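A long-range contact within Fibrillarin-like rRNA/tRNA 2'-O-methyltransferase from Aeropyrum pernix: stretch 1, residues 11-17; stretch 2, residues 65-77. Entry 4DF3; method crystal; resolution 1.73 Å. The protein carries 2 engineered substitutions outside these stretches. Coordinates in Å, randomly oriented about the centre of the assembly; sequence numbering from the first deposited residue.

Stretch 1, residues 11-17: DRWRGVY
Stretch 2 (65-77) ALLKGLIELPVKE

Two segments far apart in sequence can pack closely without one direct hydrogen bond between them, and the fibrillarin-like methyltransferase of Aeropyrum pernix illustrates how apolar contact and ordered water share the task. Stretch 1 is largely loop, with a type II turn from Trp13 to Val16 closed by Val16 N to Trp13 O (3.1 Å); Gly15 takes the positive phi (84/-2). Stretch 2 leaves a helix through a Schellman motif, Gly69 at 101/20, with Leu70 N to Ala65 O at 2.8 Å and Gly69 N to Leu66 O at 3.0 Å, then runs on as loop. The register is set by Trp13 and Leu73, whose CA atoms lie 5.3 Å apart; next, Arg14 CA and Lys76 CA are separated by 7.3 Å.

The apolar part centres on Trp13 (chi1 -43°, chi2 -35°). Its CA-to-CB bond points sideways, yet the indole reaches the helix end, where Leu66 CB sits 3.7 Å from the six-membered ring centroid, 12° off the normal, a CH-pi contact over the face. Leu67 CD2 meets the ring edge, 4.2 Å from Trp13 CH2. Leu73 (t, p) points toward stretch 1 and places CD2 3.9 Å from Trp13 CB and 3.5 Å from CG2 of Val16 (t).

Polar groups communicate through water. One molecule accepts from Leu73 N and donates to Arg12 O, both at 2.9 Å, joining the backbones near the register point. Another accepts from Trp13 NE1 (2.8 Å) and Arg12 NH1 (2.4 Å) while donating to Leu70 O (2.7 Å); a third links Arg12 NH1 (2.4 Å) to Ile71 O (2.8 Å). Arg12 (m, t, m, chi4 110°) thus engages the loop without direct pairing. Farther along, a water accepts from Arg14 N (3.1 Å) and Lys76 NZ (2.8 Å), the lysine being m, m, t, t.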

# COMPACT_ATOMS: atom_id res chain seq x y z
N ASP A 11 13.12 7.37 11.28
CA ASP A 11 13.21 6.94 12.70
C ASP A 11 12.08 6.03 13.14
O ASP A 11 12.26 5.17 14.06
CB ASP A 11 13.31 8.13 13.64
CG ASP A 11 14.65 8.83 13.51
OD1 ASP A 11 15.70 8.13 13.47
OD2 ASP A 11 14.63 10.07 13.44
N ARG A 12 10.97 6.13 12.43
CA ARG A 12 9.78 5.33 12.81
C ARG A 12 9.27 4.37 11.71
O ARG A 12 8.77 3.25 12.03
CB ARG A 12 8.67 6.28 13.17
CG ARG A 12 9.00 7.10 14.42
CD ARG A 12 7.99 8.18 14.70
NE ARG A 12 7.96 9.29 13.75
CZ ARG A 12 6.96 9.49 12.92
NH1 ARG A 12 5.94 8.62 12.92
NH2 ARG A 12 6.95 10.52 12.10
N TRP A 13 9.33 4.82 10.44
CA TRP A 13 8.86 3.96 9.29
C TRP A 13 10.04 3.10 8.88
O TRP A 13 10.84 3.47 8.01
CB TRP A 13 8.39 4.80 8.11
CG TRP A 13 7.54 6.00 8.45
CD1 TRP A 13 6.63 6.09 9.45
CD2 TRP A 13 7.40 7.21 7.69
NE1 TRP A 13 5.98 7.30 9.42
CE2 TRP A 13 6.43 8.01 8.35
CE3 TRP A 13 8.02 7.71 6.55
CZ2 TRP A 13 6.09 9.27 7.91
CZ3 TRP A 13 7.70 8.99 6.09
CH2 TRP A 13 6.73 9.78 6.80
N ARG A 14 10.16 1.94 9.52
CA ARG A 14 11.29 1.04 9.28
C ARG A 14 11.24 0.59 7.81
O ARG A 14 10.18 0.27 7.34
CB ARG A 14 11.19 -0.19 10.18
CG ARG A 14 11.43 0.10 11.66
CD ARG A 14 11.98 -1.20 12.35
NE ARG A 14 11.97 -1.08 13.80
CZ ARG A 14 13.04 -0.83 14.54
NH1 ARG A 14 14.26 -0.69 13.97
NH2 ARG A 14 12.89 -0.73 15.86
N GLY A 15 12.39 0.50 7.14
CA GLY A 15 12.44 0.05 5.72
C GLY A 15 12.17 1.22 4.73
O GLY A 15 12.11 1.03 3.51
N VAL A 16 11.90 2.39 5.28
CA VAL A 16 11.69 3.59 4.50
C VAL A 16 12.85 4.53 4.83
O VAL A 16 13.22 4.64 6.01
CB VAL A 16 10.34 4.28 4.79
CG1 VAL A 16 10.17 5.54 3.82
CG2 VAL A 16 9.13 3.22 4.58
N TYR A 17 13.35 5.22 3.82
CA TYR A 17 14.61 6.00 3.86
C TYR A 17 14.36 7.40 3.40
O TYR A 17 13.61 7.63 2.44
CB TYR A 17 15.68 5.35 2.94
CG TYR A 17 16.06 3.96 3.45
CD1 TYR A 17 17.19 3.80 4.29
CD2 TYR A 17 15.30 2.83 3.12
CE1 TYR A 17 17.55 2.56 4.82
CE2 TYR A 17 15.65 1.56 3.64
CZ TYR A 17 16.79 1.47 4.50
OH TYR A 17 17.15 0.28 5.00
N ALA A 65 0.11 8.70 2.19
CA ALA A 65 -0.47 8.68 3.54
C ALA A 65 0.62 8.93 4.59
O ALA A 65 0.37 9.65 5.60
CB ALA A 65 -1.21 7.40 3.82
N LEU A 66 1.82 8.39 4.35
CA LEU A 66 2.93 8.60 5.33
C LEU A 66 3.32 10.08 5.36
O LEU A 66 3.45 10.66 6.43
CB LEU A 66 4.18 7.76 4.96
CG LEU A 66 3.92 6.25 5.08
CD1 LEU A 66 5.18 5.46 4.53
CD2 LEU A 66 3.73 5.83 6.53
N LEU A 67 3.43 10.66 4.18
CA LEU A 67 3.90 12.05 4.07
C LEU A 67 2.82 13.03 4.57
O LEU A 67 3.14 14.17 4.93
CB LEU A 67 4.33 12.40 2.65
CG LEU A 67 5.58 11.67 2.11
CD1 LEU A 67 6.00 12.18 0.77
CD2 LEU A 67 6.68 11.73 3.12
N LYS A 68 1.55 12.58 4.59
CA LYS A 68 0.46 13.35 5.17
C LYS A 68 0.24 13.10 6.69
O LYS A 68 -0.76 13.53 7.29
CB LYS A 68 -0.84 13.09 4.35
CG LYS A 68 -0.78 13.73 2.91
CD LYS A 68 -0.35 15.19 2.84
CE LYS A 68 -1.25 16.10 3.70
NZ LYS A 68 -2.71 15.98 3.27
N GLY A 69 1.07 12.27 7.28
CA GLY A 69 1.08 12.13 8.77
C GLY A 69 0.36 10.89 9.29
O GLY A 69 0.02 10.81 10.47
N LEU A 70 0.16 9.88 8.43
CA LEU A 70 -0.37 8.64 8.96
C LEU A 70 0.48 8.24 10.22
O LEU A 70 1.71 8.36 10.25
CB LEU A 70 -0.28 7.53 7.84
CG LEU A 70 -0.68 6.13 8.33
CD1 LEU A 70 -2.12 6.02 8.74
CD2 LEU A 70 -0.46 5.06 7.25
N ILE A 71 -0.20 7.78 11.28
CA ILE A 71 0.44 7.71 12.63
C ILE A 71 1.66 6.77 12.72
O ILE A 71 2.54 7.00 13.58
CB ILE A 71 -0.70 7.37 13.66
CG1 ILE A 71 -0.27 7.52 15.13
CG2 ILE A 71 -1.34 6.00 13.36
CD1 ILE A 71 -1.48 7.61 16.07
N GLU A 72 1.71 5.72 11.87
CA GLU A 72 2.79 4.67 11.90
C GLU A 72 2.68 3.98 10.57
O GLU A 72 1.63 4.14 9.88
CB GLU A 72 2.59 3.65 13.04
CG GLU A 72 1.32 2.88 13.06
CD GLU A 72 0.75 2.67 14.45
OE1 GLU A 72 1.29 3.17 15.46
OE2 GLU A 72 -0.32 2.05 14.51
N LEU A 73 3.77 3.31 10.19
CA LEU A 73 3.75 2.42 9.04
C LEU A 73 3.56 0.98 9.54
O LEU A 73 4.47 0.40 10.03
CB LEU A 73 5.07 2.50 8.28
CG LEU A 73 5.27 1.53 7.10
CD1 LEU A 73 4.10 1.70 6.15
CD2 LEU A 73 6.60 1.74 6.42
N PRO A 74 2.35 0.40 9.32
CA PRO A 74 2.15 -0.93 9.88
C PRO A 74 2.75 -2.05 9.06
O PRO A 74 2.77 -3.17 9.57
CB PRO A 74 0.62 -1.10 9.88
CG PRO A 74 0.06 -0.16 8.99
CD PRO A 74 1.10 0.99 8.77
N VAL A 75 3.20 -1.75 7.83
CA VAL A 75 3.80 -2.77 6.95
C VAL A 75 5.24 -3.01 7.48
O VAL A 75 6.06 -2.07 7.52
CB VAL A 75 3.90 -2.28 5.44
CG1 VAL A 75 4.67 -3.33 4.55
CG2 VAL A 75 2.51 -2.02 4.82
N LYS A 76 5.53 -4.26 7.86
CA LYS A 76 6.80 -4.66 8.50
C LYS A 76 7.52 -5.80 7.78
O LYS A 76 6.89 -6.66 7.14
CB LYS A 76 6.56 -5.24 9.90
CG LYS A 76 5.88 -4.29 10.91
CD LYS A 76 6.92 -3.38 11.53
CE LYS A 76 6.26 -2.25 12.31
NZ LYS A 76 7.35 -1.20 12.62
N GLU A 77 8.84 -5.83 7.98
CA GLU A 77 9.64 -6.95 7.51
C GLU A 77 8.98 -8.30 7.83
O GLU A 77 8.54 -8.55 8.98
CB GLU A 77 11.03 -6.89 8.13
CG GLU A 77 11.92 -8.03 7.64
CD GLU A 77 13.24 -8.08 8.43
OE1 GLU A 77 13.34 -7.41 9.48
OE2 GLU A 77 14.16 -8.80 7.97
O HOH W 1 5.93 2.89 12.08
O HOH W 2 4.17 8.40 11.29
O HOH W 3 5.25 6.63 14.17
O HOH W 4 8.33 -1.21 8.56
O HOH W 5 7.49 0.53 10.38
O HOH W 6 9.30 -2.89 14.12